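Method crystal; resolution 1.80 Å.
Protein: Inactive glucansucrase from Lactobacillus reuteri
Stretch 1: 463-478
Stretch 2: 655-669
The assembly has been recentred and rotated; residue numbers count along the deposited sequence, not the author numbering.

Stretch 1 (463-478) VYYGDLYNETAQYMQE
Stretch 2, residues 655-669: DFSLFQPEPTSVENH

Two irregular segments of one chain, at least 180 residues apart wherever they touch, pack mainly through polar side chains that reach across to backbone groups, helped by one serine-carboxylate bond and direct backbone contact, burying 766 Å² in all. Stretch 1 leaves a strand at Val463-Tyr464, passes through a weakly bonded helix at about 465-468, then makes a type I turn, Asn470 to Ala473, and a type II turn, Gln474 to Gln477. Stretch 2 has no regular helix or strand, but carries type I turns at Ser657-Gln660 and Val666-His669. CA atoms pair in ascending order: Tyr465 with Asp655 at 5.3 Å, Thr472 with Gln660 at 5.0 Å, Tyr475 with Asn668 at 6.5 Å.

The Glu471 carboxylate links the Asn470-Ala473 turn to the Ser657-Gln660 turn. Glu471 (chi1 p, chi2 t, chi3 79°) curls its end inward, and since one carboxylate oxygen can take two hydroxyl donors, OE2 accepts from Ser657 OG at 2.7 Å and from the OH of Tyr464 (chi1 t) at 2.6 Å. Ser657 (chi1 t) in turn accepts at OG from Phe659 N at 2.9 Å, bracing its own turn. Water 1 donates to Tyr464 OH and accepts from Leu658 N, both at 3.0 Å.

Where the turns abut, the backbones exchange CA-H...O contacts, Gln660 CA to Glu471 O at 3.4 Å and Thr472 CA to Phe659 O at 3.5 Å. Pro661 points toward stretch 1; lacking an NH, it meets Ala473 O through ring CD at 3.1 Å.

Gln474 (m, m, chi3 -57°) satisfies a carbonyl and an NH with one amide: NE2 donates to Glu662 O at 3.1 Å, nearly straight at 170°, while OE1 accepts from Thr664 N at 3.2 Å. Water 2 donates to Gln474 OE1 (2.8 Å) and Asn668 O (2.6 Å) and accepts from Tyr475 N (2.9 Å). The OH of Tyr475 (chi1 t) donates a hydrogen bond to Asp655 O at 2.6 Å, and that oxygen lies at the ring edge, near its plane, while Tyr465 (t) rests CB 3.8 Å from Phe656 N.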

# COMPACT_ATOMS: atom_id res chain seq x y z
N VAL A 463 7.40 6.98 -14.90
CA VAL A 463 8.72 6.34 -14.79
C VAL A 463 8.96 5.91 -13.33
O VAL A 463 8.47 6.58 -12.40
CB VAL A 463 9.83 7.31 -15.27
CG1 VAL A 463 11.21 6.70 -15.10
CG2 VAL A 463 9.59 7.73 -16.72
N TYR A 464 9.68 4.80 -13.13
CA TYR A 464 9.95 4.24 -11.78
C TYR A 464 11.37 4.54 -11.31
O TYR A 464 12.33 4.25 -12.03
CB TYR A 464 9.76 2.73 -11.80
CG TYR A 464 9.98 2.01 -10.47
CD1 TYR A 464 9.33 2.42 -9.30
CD2 TYR A 464 10.82 0.90 -10.39
CE1 TYR A 464 9.52 1.74 -8.10
CE2 TYR A 464 11.01 0.21 -9.20
CZ TYR A 464 10.36 0.64 -8.05
OH TYR A 464 10.55 -0.06 -6.87
N TYR A 465 11.48 5.09 -10.09
CA TYR A 465 12.78 5.34 -9.44
C TYR A 465 13.77 4.19 -9.59
O TYR A 465 14.94 4.41 -9.94
CB TYR A 465 12.59 5.64 -7.95
CG TYR A 465 13.87 5.58 -7.12
CD1 TYR A 465 14.90 6.49 -7.34
CD2 TYR A 465 14.05 4.60 -6.13
CE1 TYR A 465 16.08 6.44 -6.61
CE2 TYR A 465 15.23 4.55 -5.38
CZ TYR A 465 16.24 5.48 -5.62
OH TYR A 465 17.41 5.46 -4.90
N GLY A 466 13.31 2.97 -9.30
CA GLY A 466 14.17 1.78 -9.37
C GLY A 466 14.63 1.30 -10.76
O GLY A 466 15.42 0.36 -10.85
N ASP A 467 14.10 1.90 -11.83
CA ASP A 467 14.58 1.65 -13.18
C ASP A 467 15.68 2.64 -13.58
O ASP A 467 16.44 2.36 -14.51
CB ASP A 467 13.42 1.69 -14.19
CG ASP A 467 12.46 0.51 -14.03
OD1 ASP A 467 12.91 -0.57 -13.58
OD2 ASP A 467 11.26 0.65 -14.37
N LEU A 468 15.79 3.76 -12.85
CA LEU A 468 16.91 4.71 -13.03
C LEU A 468 18.06 4.49 -12.04
O LEU A 468 19.20 4.77 -12.37
CB LEU A 468 16.43 6.15 -12.92
CG LEU A 468 15.38 6.64 -13.94
CD1 LEU A 468 15.14 8.13 -13.78
CD2 LEU A 468 15.81 6.33 -15.36
N TYR A 469 17.76 3.99 -10.84
CA TYR A 469 18.76 3.84 -9.78
C TYR A 469 18.65 2.46 -9.13
O TYR A 469 17.55 1.88 -9.08
CB TYR A 469 18.58 4.95 -8.71
CG TYR A 469 18.78 6.33 -9.30
CD1 TYR A 469 20.07 6.88 -9.41
CD2 TYR A 469 17.70 7.07 -9.80
CE1 TYR A 469 20.27 8.14 -9.99
CE2 TYR A 469 17.89 8.32 -10.37
CZ TYR A 469 19.16 8.85 -10.47
OH TYR A 469 19.33 10.10 -11.05
N ASN A 470 19.78 1.96 -8.63
CA ASN A 470 19.78 0.74 -7.81
C ASN A 470 19.09 1.04 -6.50
O ASN A 470 19.61 1.78 -5.66
CB ASN A 470 21.20 0.22 -7.58
CG ASN A 470 21.86 -0.30 -8.85
OD1 ASN A 470 21.18 -0.61 -9.84
ND2 ASN A 470 23.19 -0.41 -8.82
N GLU A 471 17.89 0.49 -6.34
CA GLU A 471 16.92 1.02 -5.38
C GLU A 471 17.17 0.62 -3.92
O GLU A 471 16.56 1.22 -3.04
CB GLU A 471 15.50 0.66 -5.81
CG GLU A 471 15.12 -0.82 -5.71
CD GLU A 471 13.95 -1.15 -6.64
OE1 GLU A 471 14.18 -1.32 -7.85
OE2 GLU A 471 12.80 -1.22 -6.17
N THR A 472 18.04 -0.37 -3.68
CA THR A 472 18.44 -0.72 -2.30
C THR A 472 19.68 0.04 -1.80
O THR A 472 19.98 -0.04 -0.61
CB THR A 472 18.72 -2.23 -2.13
OG1 THR A 472 19.82 -2.59 -2.96
CG2 THR A 472 17.50 -3.05 -2.52
N ALA A 473 20.39 0.76 -2.67
CA ALA A 473 21.50 1.59 -2.22
C ALA A 473 20.95 2.89 -1.62
O ALA A 473 19.74 3.15 -1.65
CB ALA A 473 22.46 1.90 -3.36
N GLN A 474 21.84 3.71 -1.05
CA GLN A 474 21.45 5.03 -0.58
C GLN A 474 20.87 5.86 -1.75
O GLN A 474 21.18 5.62 -2.93
CB GLN A 474 22.62 5.75 0.09
CG GLN A 474 23.00 5.14 1.44
CD GLN A 474 21.94 5.33 2.49
OE1 GLN A 474 21.54 6.46 2.79
NE2 GLN A 474 21.48 4.24 3.08
N TYR A 475 19.98 6.79 -1.41
CA TYR A 475 19.09 7.39 -2.42
C TYR A 475 19.85 8.09 -3.54
O TYR A 475 20.62 9.01 -3.31
CB TYR A 475 18.08 8.35 -1.76
CG TYR A 475 16.91 8.70 -2.68
CD1 TYR A 475 15.85 7.80 -2.87
CD2 TYR A 475 16.88 9.91 -3.35
CE1 TYR A 475 14.79 8.11 -3.71
CE2 TYR A 475 15.82 10.23 -4.20
CZ TYR A 475 14.78 9.34 -4.39
OH TYR A 475 13.74 9.70 -5.24
N MET A 476 19.62 7.62 -4.78
CA MET A 476 20.28 8.14 -5.98
C MET A 476 21.82 8.01 -6.03
O MET A 476 22.44 8.60 -6.90
CB MET A 476 19.84 9.60 -6.29
CG MET A 476 18.38 9.74 -6.71
SD MET A 476 17.81 11.44 -6.88
CE MET A 476 18.64 11.97 -8.38
N GLN A 477 22.42 7.20 -5.15
CA GLN A 477 23.89 7.00 -5.17
C GLN A 477 24.41 6.13 -6.32
O GLN A 477 25.55 6.31 -6.75
CB GLN A 477 24.41 6.38 -3.86
CG GLN A 477 24.20 7.21 -2.60
CD GLN A 477 24.46 8.69 -2.76
OE1 GLN A 477 25.61 9.13 -2.86
NE2 GLN A 477 23.38 9.47 -2.78
N GLU A 478 23.59 5.18 -6.81
CA GLU A 478 24.01 4.24 -7.87
C GLU A 478 22.99 4.23 -9.01
O GLU A 478 21.83 3.89 -8.79
CB GLU A 478 24.11 2.82 -7.31
CG GLU A 478 25.25 2.60 -6.33
CD GLU A 478 25.26 1.20 -5.71
OE1 GLU A 478 24.50 0.31 -6.15
OE2 GLU A 478 26.04 0.99 -4.76
N ASP A 655 8.88 8.37 -7.02
CA ASP A 655 10.16 8.75 -6.38
C ASP A 655 10.76 7.75 -5.38
O ASP A 655 11.78 8.05 -4.77
CB ASP A 655 10.04 10.14 -5.74
CG ASP A 655 9.57 10.12 -4.29
OD1 ASP A 655 8.92 9.14 -3.84
OD2 ASP A 655 9.86 11.12 -3.60
N PHE A 656 10.12 6.61 -5.18
CA PHE A 656 10.53 5.70 -4.12
C PHE A 656 10.43 4.24 -4.50
O PHE A 656 9.79 3.87 -5.51
CB PHE A 656 9.70 5.94 -2.86
CG PHE A 656 8.28 5.43 -2.93
CD1 PHE A 656 7.30 6.14 -3.61
CD2 PHE A 656 7.92 4.25 -2.28
CE1 PHE A 656 5.99 5.67 -3.67
CE2 PHE A 656 6.61 3.78 -2.34
CZ PHE A 656 5.64 4.50 -3.03
N SER A 657 11.05 3.41 -3.65
CA SER A 657 10.91 1.96 -3.66
C SER A 657 10.57 1.50 -2.24
O SER A 657 11.02 2.12 -1.27
CB SER A 657 12.23 1.30 -4.10
OG SER A 657 12.26 -0.10 -3.80
N LEU A 658 9.84 0.40 -2.11
CA LEU A 658 9.66 -0.23 -0.81
C LEU A 658 10.99 -0.68 -0.17
O LEU A 658 11.10 -0.73 1.06
CB LEU A 658 8.73 -1.46 -0.93
CG LEU A 658 7.32 -1.26 -1.46
CD1 LEU A 658 6.55 -2.58 -1.47
CD2 LEU A 658 6.56 -0.25 -0.61
N PHE A 659 11.98 -0.99 -1.01
CA PHE A 659 13.27 -1.54 -0.56
C PHE A 659 14.35 -0.47 -0.42
O PHE A 659 15.54 -0.77 -0.29
CB PHE A 659 13.72 -2.61 -1.54
CG PHE A 659 12.72 -3.71 -1.71
CD1 PHE A 659 12.65 -4.75 -0.80
CD2 PHE A 659 11.81 -3.68 -2.77
CE1 PHE A 659 11.71 -5.76 -0.94
CE2 PHE A 659 10.87 -4.69 -2.92
CZ PHE A 659 10.82 -5.73 -2.00
N GLN A 660 13.92 0.79 -0.44
CA GLN A 660 14.77 1.91 -0.18
C GLN A 660 15.29 1.75 1.26
O GLN A 660 14.51 1.44 2.15
CB GLN A 660 13.96 3.20 -0.34
CG GLN A 660 14.77 4.47 -0.46
CD GLN A 660 13.88 5.69 -0.62
OE1 GLN A 660 12.84 5.65 -1.30
NE2 GLN A 660 14.29 6.77 0.00
N PRO A 661 16.60 1.92 1.48
CA PRO A 661 17.15 1.73 2.83
C PRO A 661 16.89 2.93 3.75
O PRO A 661 16.60 4.03 3.27
CB PRO A 661 18.65 1.60 2.56
CG PRO A 661 18.88 2.51 1.40
CD PRO A 661 17.64 2.33 0.52
N GLU A 662 17.02 2.71 5.06
CA GLU A 662 17.05 3.82 6.01
C GLU A 662 18.31 4.65 5.70
O GLU A 662 19.35 4.08 5.37
CB GLU A 662 17.06 3.30 7.45
CG GLU A 662 15.77 2.61 7.87
CD GLU A 662 14.57 3.56 8.05
OE1 GLU A 662 14.76 4.79 8.18
OE2 GLU A 662 13.42 3.06 8.09
N PRO A 663 18.20 5.99 5.74
CA PRO A 663 19.35 6.83 5.36
C PRO A 663 20.46 6.77 6.40
O PRO A 663 20.20 6.75 7.61
CB PRO A 663 18.76 8.23 5.28
CG PRO A 663 17.63 8.21 6.25
CD PRO A 663 17.06 6.81 6.20
N THR A 664 21.70 6.78 5.93
CA THR A 664 22.88 6.68 6.81
C THR A 664 23.36 8.04 7.34
O THR A 664 24.24 8.09 8.20
CB THR A 664 24.03 5.98 6.07
OG1 THR A 664 24.18 6.53 4.75
CG2 THR A 664 23.74 4.49 5.96
N SER A 665 22.79 9.13 6.83
CA SER A 665 23.10 10.48 7.30
C SER A 665 21.93 11.40 6.98
O SER A 665 21.00 11.01 6.26
CB SER A 665 24.35 11.01 6.62
OG SER A 665 24.14 11.19 5.23
N VAL A 666 22.00 12.62 7.50
CA VAL A 666 21.01 13.66 7.18
C VAL A 666 21.09 14.03 5.69
O VAL A 666 20.06 14.17 5.03
CB VAL A 666 21.16 14.91 8.09
CG1 VAL A 666 20.33 16.09 7.58
CG2 VAL A 666 20.77 14.56 9.52
N GLU A 667 22.31 14.20 5.17
CA GLU A 667 22.52 14.49 3.76
C GLU A 667 21.86 13.45 2.84
O GLU A 667 21.35 13.80 1.77
CB GLU A 667 24.01 14.62 3.46
CG GLU A 667 24.37 14.97 2.01
CD GLU A 667 25.87 15.18 1.81
OE1 GLU A 667 26.51 15.85 2.66
OE2 GLU A 667 26.42 14.68 0.81
N ASN A 668 21.85 12.19 3.27
CA ASN A 668 21.28 11.07 2.48
C ASN A 668 19.76 10.89 2.63
O ASN A 668 19.20 9.98 2.01
CB ASN A 668 22.00 9.75 2.80
CG ASN A 668 23.38 9.65 2.16
OD1 ASN A 668 23.74 10.44 1.30
ND2 ASN A 668 24.15 8.66 2.59
N HIS A 669 19.09 11.72 3.43
CA HIS A 669 17.63 11.75 3.45
C HIS A 669 17.14 11.98 2.03
O HIS A 669 17.59 12.91 1.36
CB HIS A 669 17.10 12.89 4.33
CG HIS A 669 17.25 12.66 5.81
ND1 HIS A 669 16.69 13.50 6.75
CD2 HIS A 669 17.90 11.69 6.50
CE1 HIS A 669 16.97 13.05 7.96
NE2 HIS A 669 17.69 11.95 7.84
O HOH W 1 9.52 -1.42 -4.43
O HOH W 2 19.35 7.42 1.35